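Local atomic coordinates of putative glycosyl hydrolase (Bacteroides thetaiotaomicron VPI-5482, PDB entry 3K11), a protein that is probably a glycoside hydrolase of family 88, although its substrate has not been established. Residues A93-T98 against R102-V107; D37-Y42 against H398-V403; L157-E162 against V211-R216; A408-L413 against V426-E431. All coordinates share one frame; numbering follows the deposited sequence. Where two conformers were deposited one is given.

Interaction 1: residues A93-T98 against R102-V107; sequences AAAETT and RYTDYV
Ala94 puts its methyl group against the Tyr103 ring where two consecutive antiparallel helices, 82-98 and 101-128, form an alpha-hairpin, consistent with the six-hairpin clan to which the family belongs. The short segments 93-98 and 102-107 run at 160° to each other, with axes 8.1 Å apart. Ala94 CB lies 3.5 Å from Tyr103 CD2, oblique to the ring, and it also touches Ala408 of helix 400-416. At Ala95 the backbones come closest. Ala95 N sits at the edge of the Tyr103 ring, near its plane, and Ala95 CB is squeezed to 3.4 Å from Thr104 CG2, tighter than a usual carbon pair, with Thr104 OG1 almost as near. Thr98 comes one turn on. Thr98 OG1 stands between the backbone N and the carbonyl carbon (chi1 67°), from where it reaches back to Ala94 O at 2.6 Å. Thr98 N also binds Ala94 O, from the opposite face of the carbonyl plane. Beyond the hairpin, Tyr103 OH bonds Asp37 of helix 29-45. The same Thr98 hydroxyl also meets the edge of the Tyr103 ring, with OG1 3.5 Å from CE2.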
# COMPACT_ATOMS: atom_id res chain seq x y z
N ALA A 93 -27.09 -1.50 25.12
CA ALA A 93 -26.21 -2.65 25.13
C ALA A 93 -25.32 -2.66 26.36
O ALA A 93 -25.12 -3.73 26.97
CB ALA A 93 -25.34 -2.70 23.85
N ALA A 94 -24.78 -1.50 26.73
CA ALA A 94 -23.90 -1.41 27.90
C ALA A 94 -24.63 -1.83 29.19
O ALA A 94 -24.04 -2.48 30.06
CB ALA A 94 -23.29 -0.04 28.02
N ALA A 95 -25.92 -1.46 29.31
CA ALA A 95 -26.66 -1.85 30.51
C ALA A 95 -26.68 -3.36 30.59
O ALA A 95 -26.62 -3.91 31.67
CB ALA A 95 -28.11 -1.31 30.49
N GLU A 96 -26.78 -4.03 29.45
CA GLU A 96 -26.87 -5.48 29.44
C GLU A 96 -25.56 -6.17 29.74
O GLU A 96 -25.55 -7.15 30.48
CB GLU A 96 -27.38 -5.98 28.10
CG GLU A 96 -27.80 -7.46 28.16
CD GLU A 96 -28.05 -8.05 26.79
OE1 GLU A 96 -28.59 -7.31 25.93
OE2 GLU A 96 -27.70 -9.24 26.60
N THR A 97 -24.45 -5.70 29.17
CA THR A 97 -23.19 -6.41 29.41
C THR A 97 -22.54 -6.10 30.76
O THR A 97 -21.69 -6.87 31.23
CB THR A 97 -22.18 -6.12 28.33
OG1 THR A 97 -21.73 -4.75 28.41
CG2 THR A 97 -22.77 -6.39 26.96
N THR A 98 -22.92 -4.98 31.37
CA THR A 98 -22.32 -4.54 32.64
C THR A 98 -23.25 -4.66 33.80
O THR A 98 -22.81 -4.67 34.95
CB THR A 98 -21.90 -3.05 32.56
OG1 THR A 98 -23.08 -2.23 32.46
CG2 THR A 98 -20.98 -2.79 31.36
N ARG A 102 -27.71 2.57 35.27
CA ARG A 102 -27.59 4.00 34.99
C ARG A 102 -27.62 4.24 33.48
O ARG A 102 -28.14 5.26 33.01
CB ARG A 102 -26.30 4.59 35.54
CG ARG A 102 -26.17 4.61 37.08
CD ARG A 102 -24.86 5.32 37.46
NE ARG A 102 -23.75 4.70 36.75
CZ ARG A 102 -22.68 5.32 36.22
NH1 ARG A 102 -22.51 6.63 36.32
NH2 ARG A 102 -21.79 4.61 35.57
N TYR A 103 -27.03 3.31 32.72
CA TYR A 103 -26.96 3.46 31.28
C TYR A 103 -28.36 3.45 30.65
O TYR A 103 -28.67 4.31 29.83
CB TYR A 103 -26.08 2.38 30.66
CG TYR A 103 -24.64 2.34 31.12
CD1 TYR A 103 -23.93 3.50 31.36
CD2 TYR A 103 -23.98 1.14 31.24
CE1 TYR A 103 -22.61 3.44 31.75
CE2 TYR A 103 -22.64 1.09 31.60
CZ TYR A 103 -21.96 2.24 31.84
OH TYR A 103 -20.63 2.20 32.21
N THR A 104 -29.21 2.52 31.06
CA THR A 104 -30.57 2.50 30.53
C THR A 104 -31.43 3.60 31.17
O THR A 104 -32.33 4.13 30.51
CB THR A 104 -31.24 1.15 30.59
OG1 THR A 104 -30.86 0.49 31.79
CG2 THR A 104 -30.86 0.28 29.36
N ASP A 105 -31.14 3.99 32.41
CA ASP A 105 -31.86 5.12 33.03
C ASP A 105 -31.70 6.37 32.17
O ASP A 105 -32.64 7.16 32.01
CB ASP A 105 -31.32 5.46 34.40
CG ASP A 105 -31.69 4.42 35.48
OD1 ASP A 105 -32.51 3.51 35.20
OD2 ASP A 105 -31.12 4.53 36.59
N TYR A 106 -30.50 6.57 31.65
CA TYR A 106 -30.23 7.70 30.76
C TYR A 106 -31.11 7.68 29.53
O TYR A 106 -31.66 8.69 29.13
CB TYR A 106 -28.75 7.66 30.34
CG TYR A 106 -28.35 8.71 29.34
CD1 TYR A 106 -28.45 8.46 27.97
CD2 TYR A 106 -27.84 9.93 29.74
CE1 TYR A 106 -28.07 9.40 27.04
CE2 TYR A 106 -27.45 10.90 28.79
CZ TYR A 106 -27.58 10.61 27.44
OH TYR A 106 -27.23 11.50 26.48
N VAL A 107 -31.21 6.52 28.89
CA VAL A 107 -31.97 6.39 27.66
C VAL A 107 -33.44 6.54 27.97
O VAL A 107 -34.17 7.23 27.27
CB VAL A 107 -31.68 5.05 26.95
CG1 VAL A 107 -32.40 5.02 25.61
CG2 VAL A 107 -30.12 4.86 26.71

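Interaction 2: residues D37-Y42 against H398-V403; sequences DRVFAY and HGYGPV
The ring of Tyr400 takes Val39 at its edge: Val39 CG1 lies in the ring plane, 3.9 Å from Tyr400 CD1. The Tyr42 ring approaches Tyr400 obliquely. Tyr42 CD2 is 4.2 Å from Tyr400 CE1, and Tyr42 CE2 is 4.1 Å from Tyr400 OH. Around the same Tyr400, Phe77 meets its ring with the planes at about 50°, and Trp84 of helix 82-98 also touches it. Val39 and Tyr42 stand about one turn apart on helix 29-45, and together they take up the Tyr400 side chain. Val39 uses both branches: CG1, anti to the backbone N (chi1 173°), goes to the tyrosine, while Val39 CG2 reaches Val403 CG1 at 4.2 Å. The contact thus packs the first helix of the chain on the N-terminal part of helix 400-416, bringing together distant parts of a fold expected to be an alpha/alpha toroid, as in other six-hairpin glycosidases. All four touching residues are buried, and the contact itself is apolar. The tyrosine hydroxyls find their partners outside it, Tyr42 OH at Gln370 NE2 and Tyr400 OH at both Val394 O and Val371 N. Val403 also packs against Ala330 of helix 326-342 and against Trp358 and Val361 of helix 347-362.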
# COMPACT_ATOMS: atom_id res chain seq x y z
N ASP A 37 -17.31 4.71 31.71
CA ASP A 37 -17.97 5.52 32.77
C ASP A 37 -17.53 6.99 32.68
O ASP A 37 -18.34 7.88 32.90
CB ASP A 37 -17.64 4.97 34.14
CG ASP A 37 -18.53 3.79 34.57
OD1 ASP A 37 -19.60 3.55 33.97
OD2 ASP A 37 -18.12 3.12 35.57
N ARG A 38 -16.28 7.24 32.31
CA ARG A 38 -15.78 8.61 32.13
C ARG A 38 -16.46 9.30 30.94
O ARG A 38 -16.88 10.46 31.03
CB ARG A 38 -14.26 8.64 32.01
CG ARG A 38 -13.69 10.05 32.03
CD ARG A 38 -12.19 10.08 32.32
NE ARG A 38 -11.38 9.59 31.20
CZ ARG A 38 -10.91 8.35 31.09
NH1 ARG A 38 -11.15 7.42 32.00
NH2 ARG A 38 -10.19 8.03 30.03
N VAL A 39 -16.62 8.56 29.85
CA VAL A 39 -17.33 9.09 28.68
C VAL A 39 -18.81 9.31 29.06
O VAL A 39 -19.39 10.36 28.75
CB VAL A 39 -17.25 8.13 27.47
CG1 VAL A 39 -18.14 8.65 26.37
CG2 VAL A 39 -15.77 7.94 27.00
N PHE A 40 -19.41 8.34 29.73
CA PHE A 40 -20.81 8.44 30.11
C PHE A 40 -21.06 9.65 31.00
O PHE A 40 -22.03 10.40 30.80
CB PHE A 40 -21.25 7.16 30.82
CG PHE A 40 -22.68 7.20 31.29
CD1 PHE A 40 -23.70 7.28 30.39
CD2 PHE A 40 -22.98 7.21 32.66
CE1 PHE A 40 -25.02 7.35 30.79
CE2 PHE A 40 -24.29 7.29 33.07
CZ PHE A 40 -25.32 7.34 32.13
N ALA A 41 -20.21 9.85 32.00
CA ALA A 41 -20.43 10.99 32.93
C ALA A 41 -20.37 12.29 32.16
O ALA A 41 -21.15 13.21 32.37
CB ALA A 41 -19.39 10.98 34.05
N TYR A 42 -19.44 12.37 31.23
CA TYR A 42 -19.30 13.56 30.42
C TYR A 42 -20.53 13.83 29.56
O TYR A 42 -21.07 14.91 29.58
CB TYR A 42 -18.05 13.44 29.55
CG TYR A 42 -17.91 14.60 28.58
CD1 TYR A 42 -17.70 15.88 29.04
CD2 TYR A 42 -17.97 14.39 27.23
CE1 TYR A 42 -17.59 16.94 28.14
CE2 TYR A 42 -17.86 15.44 26.34
CZ TYR A 42 -17.66 16.70 26.79
OH TYR A 42 -17.56 17.72 25.85
N HIS A 398 -20.01 11.68 16.58
CA HIS A 398 -19.89 10.34 16.04
C HIS A 398 -19.00 9.46 16.86
O HIS A 398 -19.04 8.25 16.68
CB HIS A 398 -19.26 10.38 14.65
CG HIS A 398 -19.90 11.36 13.74
ND1 HIS A 398 -19.64 12.71 13.82
CD2 HIS A 398 -20.82 11.20 12.76
CE1 HIS A 398 -20.38 13.33 12.92
NE2 HIS A 398 -21.07 12.44 12.24
N GLY A 399 -18.14 10.05 17.69
CA GLY A 399 -17.22 9.23 18.47
C GLY A 399 -17.84 8.55 19.67
O GLY A 399 -17.38 7.50 20.13
N TYR A 400 -18.90 9.16 20.20
CA TYR A 400 -19.35 8.81 21.56
C TYR A 400 -20.05 7.44 21.63
O TYR A 400 -19.67 6.60 22.47
CB TYR A 400 -20.20 9.99 22.13
CG TYR A 400 -19.26 11.14 22.36
CD1 TYR A 400 -18.48 11.20 23.50
CD2 TYR A 400 -19.00 12.05 21.35
CE1 TYR A 400 -17.50 12.19 23.67
CE2 TYR A 400 -18.02 13.07 21.52
CZ TYR A 400 -17.29 13.12 22.69
OH TYR A 400 -16.30 14.07 22.86
N GLY A 401 -21.07 7.25 20.78
CA GLY A 401 -21.84 6.01 20.71
C GLY A 401 -20.93 4.82 20.50
O GLY A 401 -20.96 3.84 21.24
N PRO A 402 -20.13 4.90 19.46
CA PRO A 402 -19.22 3.81 19.17
C PRO A 402 -18.24 3.43 20.27
O PRO A 402 -18.04 2.27 20.51
CB PRO A 402 -18.54 4.26 17.91
CG PRO A 402 -19.53 5.12 17.21
CD PRO A 402 -20.20 5.88 18.36
N VAL A 403 -17.66 4.41 20.97
CA VAL A 403 -16.75 4.11 22.06
C VAL A 403 -17.51 3.40 23.15
O VAL A 403 -17.01 2.44 23.75
CB VAL A 403 -16.05 5.40 22.54
CG1 VAL A 403 -15.35 5.18 23.89
CG2 VAL A 403 -15.05 5.88 21.44

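Interaction 3: residues L157-E162 against V211-R216; sequences LRLKDE and VAQMSR. With EDO (1,2-ethanediol), chain P.
Gln213 OE1 accepts a hydrogen bond from Arg216 NH1 at 2.9 Å, and this bond sets the guanidinium against one face of which Leu159 packs from the other helix. It runs in the amide carbonyl plane on a lone pair of OE1 and lies close to the guanidinium plane, with an N-H...O angle of 158°. The arginine chain bends at chi3 (62°), folding its end back toward the glutamine one turn earlier. Leu159 comes over one face of the flat group: its CD1 lies 3.5 Å from Arg216 NH1, offset toward the rim, and also rests on Arg216 CB at 3.7 Å. Leu159 CD2 lies 3.9 Å from Arg216 O. Arg216 is exposed to solvent.

After Leu159, a 1,2-ethanediol, probably from the crystallisation liquor, bridges Leu159 O and Glu162 N: its O2 gives a hydrogen bond to Leu159 O at 2.9 Å, while Glu162 N gives a nearly straight one to its O1. Arg158 NH1 also reaches across the turn to Glu162 O, 2.8 Å away and well above the carbonyl plane. Deeper in, Gln213 packs on Thr152 and Ile155 of helix 148-160. The contact joins the C-terminal parts of helices 148-160 and 202-217, consistent with helix-to-helix packing in the alpha/alpha toroid expected for this clan.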
# COMPACT_ATOMS: atom_id res chain seq x y z
N LEU A 157 -35.63 -0.35 23.00
CA LEU A 157 -35.98 -0.16 24.41
C LEU A 157 -37.46 -0.41 24.68
O LEU A 157 -37.82 -1.01 25.69
CB LEU A 157 -35.55 1.21 24.92
CG LEU A 157 -35.61 1.40 26.46
CD1 LEU A 157 -34.77 0.33 27.17
CD2 LEU A 157 -35.08 2.79 26.83
N ARG A 158 -38.33 0.02 23.77
CA ARG A 158 -39.73 -0.21 23.99
C ARG A 158 -40.06 -1.70 24.04
O ARG A 158 -40.95 -2.12 24.79
CB ARG A 158 -40.60 0.51 22.97
CG ARG A 158 -42.08 0.32 23.27
CD ARG A 158 -42.91 1.41 22.62
NE ARG A 158 -44.26 0.89 22.50
CZ ARG A 158 -45.09 0.76 23.51
NH1 ARG A 158 -44.78 1.20 24.72
NH2 ARG A 158 -46.28 0.20 23.30
N LEU A 159 -39.39 -2.50 23.23
CA LEU A 159 -39.61 -3.94 23.29
C LEU A 159 -39.15 -4.53 24.62
O LEU A 159 -39.60 -5.61 24.99
CB LEU A 159 -38.96 -4.64 22.12
CG LEU A 159 -39.67 -4.39 20.77
CD1 LEU A 159 -38.80 -4.89 19.61
CD2 LEU A 159 -41.07 -5.00 20.69
N LYS A 160 -38.29 -3.83 25.35
CA LYS A 160 -37.87 -4.25 26.69
C LYS A 160 -38.74 -3.64 27.79
O LYS A 160 -38.74 -4.13 28.91
CB LYS A 160 -36.42 -3.89 26.94
CG LYS A 160 -35.43 -4.60 26.04
CD LYS A 160 -34.02 -4.07 26.30
CE LYS A 160 -32.93 -4.94 25.59
NZ LYS A 160 -31.57 -4.94 26.27
N ASP A 161 -39.52 -2.61 27.45
CA ASP A 161 -40.34 -1.87 28.40
C ASP A 161 -41.58 -1.26 27.75
O ASP A 161 -41.56 -0.15 27.26
CB ASP A 161 -39.50 -0.75 29.01
CG ASP A 161 -40.25 0.05 30.05
OD1 ASP A 161 -41.41 -0.30 30.38
OD2 ASP A 161 -39.66 1.03 30.54
N GLU A 162 -42.69 -1.97 27.86
CA GLU A 162 -43.95 -1.57 27.30
C GLU A 162 -44.44 -0.25 27.88
O GLU A 162 -45.31 0.36 27.31
CB GLU A 162 -45.02 -2.67 27.56
N VAL A 211 -35.62 -0.98 9.86
CA VAL A 211 -36.49 -1.94 9.18
C VAL A 211 -36.38 -3.29 9.89
O VAL A 211 -37.39 -3.90 10.18
CB VAL A 211 -36.20 -2.02 7.66
CG1 VAL A 211 -37.13 -3.07 6.99
CG2 VAL A 211 -36.37 -0.63 6.99
N ALA A 212 -35.16 -3.77 10.17
CA ALA A 212 -34.96 -5.01 10.91
C ALA A 212 -35.67 -5.00 12.29
O ALA A 212 -36.36 -5.95 12.66
CB ALA A 212 -33.43 -5.33 11.05
N GLN A 213 -35.54 -3.90 13.03
CA GLN A 213 -36.20 -3.81 14.33
C GLN A 213 -37.70 -3.73 14.23
O GLN A 213 -38.42 -4.30 15.07
CB GLN A 213 -35.62 -2.64 15.15
CG GLN A 213 -34.21 -2.93 15.71
CD GLN A 213 -34.21 -3.99 16.76
OE1 GLN A 213 -35.15 -4.14 17.52
NE2 GLN A 213 -33.13 -4.77 16.82
N MSE A 214 -38.21 -3.03 13.22
CA MSE A 214 -39.66 -2.96 13.02
C MSE A 214 -40.24 -4.34 12.78
O MSE A 214 -41.42 -4.56 13.11
CB MSE A 214 -40.10 -2.09 11.86
CG MSE A 214 -40.36 -0.69 12.11
SE MSE A 214 -41.44 -0.16 13.59
CE MSE A 214 -43.12 0.09 12.90
N SER A 215 -39.46 -5.27 12.22
CA SER A 215 -39.96 -6.64 12.07
C SER A 215 -40.28 -7.27 13.42
O SER A 215 -41.11 -8.16 13.50
CB SER A 215 -38.99 -7.54 11.28
OG SER A 215 -37.96 -8.05 12.11
N ARG A 216 -39.61 -6.81 14.48
CA ARG A 216 -39.82 -7.28 15.84
C ARG A 216 -40.95 -6.53 16.54
O ARG A 216 -41.61 -7.06 17.45
CB ARG A 216 -38.55 -7.09 16.69
CG ARG A 216 -37.30 -7.78 16.17
CD ARG A 216 -36.10 -7.47 17.04
NE ARG A 216 -36.32 -7.98 18.38
CZ ARG A 216 -36.03 -7.36 19.54
NH1 ARG A 216 -35.48 -6.13 19.60
NH2 ARG A 216 -36.30 -7.98 20.67
C1 EDO P . -42.08 -5.47 28.96
O1 EDO P . -42.72 -4.22 29.15
C2 EDO P . -42.19 -5.80 27.49
O2 EDO P . -41.07 -6.64 27.22

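Interaction 4: residues A408-L413 against V426-E431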
# COMPACT_ATOMS: atom_id res chain seq x y z
N ALA A 408 -18.68 -1.58 25.99
CA ALA A 408 -19.69 -2.51 26.50
C ALA A 408 -19.45 -3.93 26.00
O ALA A 408 -19.54 -4.89 26.77
CB ALA A 408 -21.08 -2.06 26.08
N GLU A 409 -19.14 -4.05 24.72
CA GLU A 409 -18.96 -5.34 24.09
C GLU A 409 -17.61 -5.96 24.45
O GLU A 409 -17.49 -7.20 24.65
CB GLU A 409 -19.11 -5.22 22.56
CG GLU A 409 -19.49 -6.51 21.89
CD GLU A 409 -20.88 -7.01 22.24
OE1 GLU A 409 -21.70 -6.24 22.73
OE2 GLU A 409 -21.11 -8.20 22.04
N MSE A 410 -16.61 -5.13 24.62
CA MSE A 410 -15.33 -5.63 25.14
C MSE A 410 -15.46 -6.19 26.55
O MSE A 410 -14.84 -7.22 26.88
CB MSE A 410 -14.24 -4.53 25.12
CG MSE A 410 -13.69 -4.16 23.77
SE MSE A 410 -12.80 -5.57 22.89
CE MSE A 410 -11.63 -6.14 24.27
N ILE A 411 -16.30 -5.60 27.39
CA ILE A 411 -16.52 -6.15 28.73
C ILE A 411 -17.10 -7.56 28.63
O ILE A 411 -16.61 -8.48 29.32
CB ILE A 411 -17.40 -5.21 29.60
CG1 ILE A 411 -16.58 -3.95 29.95
CG2 ILE A 411 -17.99 -5.92 30.90
CD1 ILE A 411 -17.43 -2.69 30.41
N ARG A 412 -18.11 -7.74 27.77
CA ARG A 412 -18.68 -9.08 27.53
C ARG A 412 -17.60 -10.04 27.08
O ARG A 412 -17.46 -11.14 27.61
CB ARG A 412 -19.75 -9.03 26.45
CG ARG A 412 -20.35 -10.39 26.07
CD ARG A 412 -21.35 -10.82 27.07
NE ARG A 412 -22.68 -10.28 26.78
CZ ARG A 412 -23.66 -10.15 27.68
NH1 ARG A 412 -23.48 -10.48 28.97
NH2 ARG A 412 -24.83 -9.66 27.29
N LEU A 413 -16.84 -9.62 26.07
CA LEU A 413 -15.77 -10.47 25.51
C LEU A 413 -14.75 -10.89 26.57
O LEU A 413 -14.38 -12.09 26.71
CB LEU A 413 -15.07 -9.72 24.36
CG LEU A 413 -13.97 -10.45 23.58
CD1 LEU A 413 -14.53 -11.70 22.86
CD2 LEU A 413 -13.26 -9.51 22.58
N VAL A 426 -0.75 -10.66 22.77
CA VAL A 426 -2.08 -10.98 23.27
C VAL A 426 -2.59 -12.21 22.53
O VAL A 426 -2.58 -12.24 21.30
CB VAL A 426 -3.03 -9.81 23.04
CG1 VAL A 426 -4.48 -10.22 23.34
CG2 VAL A 426 -2.61 -8.58 23.87
N GLN A 427 -2.97 -13.26 23.28
CA GLN A 427 -3.60 -14.44 22.71
C GLN A 427 -4.91 -14.73 23.39
O GLN A 427 -5.04 -14.58 24.59
CB GLN A 427 -2.67 -15.65 22.79
CG GLN A 427 -1.46 -15.54 21.86
CD GLN A 427 -1.79 -15.79 20.38
OE1 GLN A 427 -2.82 -16.37 20.07
NE2 GLN A 427 -0.86 -15.44 19.48
N TYR A 428 -5.91 -15.14 22.59
CA TYR A 428 -7.23 -15.48 23.12
C TYR A 428 -7.37 -16.96 23.39
O TYR A 428 -7.12 -17.77 22.50
CB TYR A 428 -8.34 -14.96 22.19
CG TYR A 428 -8.81 -13.59 22.61
CD1 TYR A 428 -7.94 -12.51 22.66
CD2 TYR A 428 -10.12 -13.37 23.02
CE1 TYR A 428 -8.36 -11.26 23.11
CE2 TYR A 428 -10.55 -12.14 23.46
CZ TYR A 428 -9.65 -11.06 23.52
OH TYR A 428 -10.06 -9.79 23.96
N TYR A 429 -7.83 -17.30 24.59
CA TYR A 429 -8.03 -18.69 25.00
C TYR A 429 -9.48 -18.86 25.44
O TYR A 429 -10.02 -18.02 26.11
CB TYR A 429 -7.05 -19.08 26.14
CG TYR A 429 -5.62 -18.98 25.67
CD1 TYR A 429 -5.06 -19.99 24.89
CD2 TYR A 429 -4.86 -17.87 25.93
CE1 TYR A 429 -3.78 -19.89 24.39
CE2 TYR A 429 -3.57 -17.77 25.44
CZ TYR A 429 -3.04 -18.77 24.65
OH TYR A 429 -1.76 -18.65 24.14
N GLN A 430 -10.10 -19.96 25.07
CA GLN A 430 -11.50 -20.17 25.38
C GLN A 430 -11.66 -20.79 26.77
O GLN A 430 -12.69 -20.63 27.38
CB GLN A 430 -12.17 -20.92 24.24
CG GLN A 430 -12.22 -20.01 22.91
CD GLN A 430 -10.82 -19.76 22.23
OE1 GLN A 430 -10.13 -20.71 21.89
NE2 GLN A 430 -10.42 -18.48 22.04
N GLU A 431 -10.61 -21.46 27.27
CA GLU A 431 -10.52 -21.93 28.65
C GLU A 431 -9.36 -21.21 29.33
O GLU A 431 -8.32 -20.97 28.70
CB GLU A 431 -10.24 -23.45 28.67
CG GLU A 431 -11.33 -24.33 28.01
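Tyr428 is the residue of segment 426-431 that meets helix 400-416, with its ring end set against Leu413 and the tip of selenomethionine Met410. Val426 and Gln427 lead up to it as the end of strand 425-427, whose partner in a two-stranded antiparallel hairpin is strand 420-422. Gln427 pairs through its backbone with Gln420, and its side-chain OE1 takes a hydrogen bond from Gln195 of the second subunit.

At Tyr428 the side chain points at the helix. Leu413 lies at the edge of the ring, near its plane, with Leu413 CG 3.8 Å from Tyr428 CE2. The leucine gets there because its CG stands anti to the backbone N (chi1 -177°), which carries the branch point out from the helix. Leu413 CD2 comes up to 3.5 Å from Tyr428 OH. Met410, one turn earlier, bends at chi2 and chi3, which brings Met410 CE to 4.0 Å from Tyr428 OH. These carbons lie beside a buried hydroxyl whose hydrogen-bond partner is Gln355 OE1 of helix 347-362.

Further along the segment, Gln430 NE2 folds back in a weak bond to Tyr428 O, the backbone oxygen of the same residue whose ring meets the helix. Tyr428 thus touches helix 400-416 and also Pro352 of helix 347-362, while Leu413 also packs on Ile340 of helix 326-342 and the beta-hairpin faces the neighbouring subunit.

From the N terminus, helix 29-45 opens the longest loop, which interaction 2 closes 356 residues later at helix 400-416. Interaction 1, which closes the short turn between helices 82-98 and 101-128, and interaction 3, joining helices 148-160 and 202-217, both nest inside it, one after the other. Interaction 4 follows in series and shares helix 400-416 with interaction 2, carrying the fold out to the C-terminal hairpin. Interaction 1 touches all the others: Asp37 receives Arg102 in a salt bridge, Val107 packs on Leu157, and Glu96 pairs with Arg412. Interactions 2 and 3 stay about 12 Å apart at their nearest atoms.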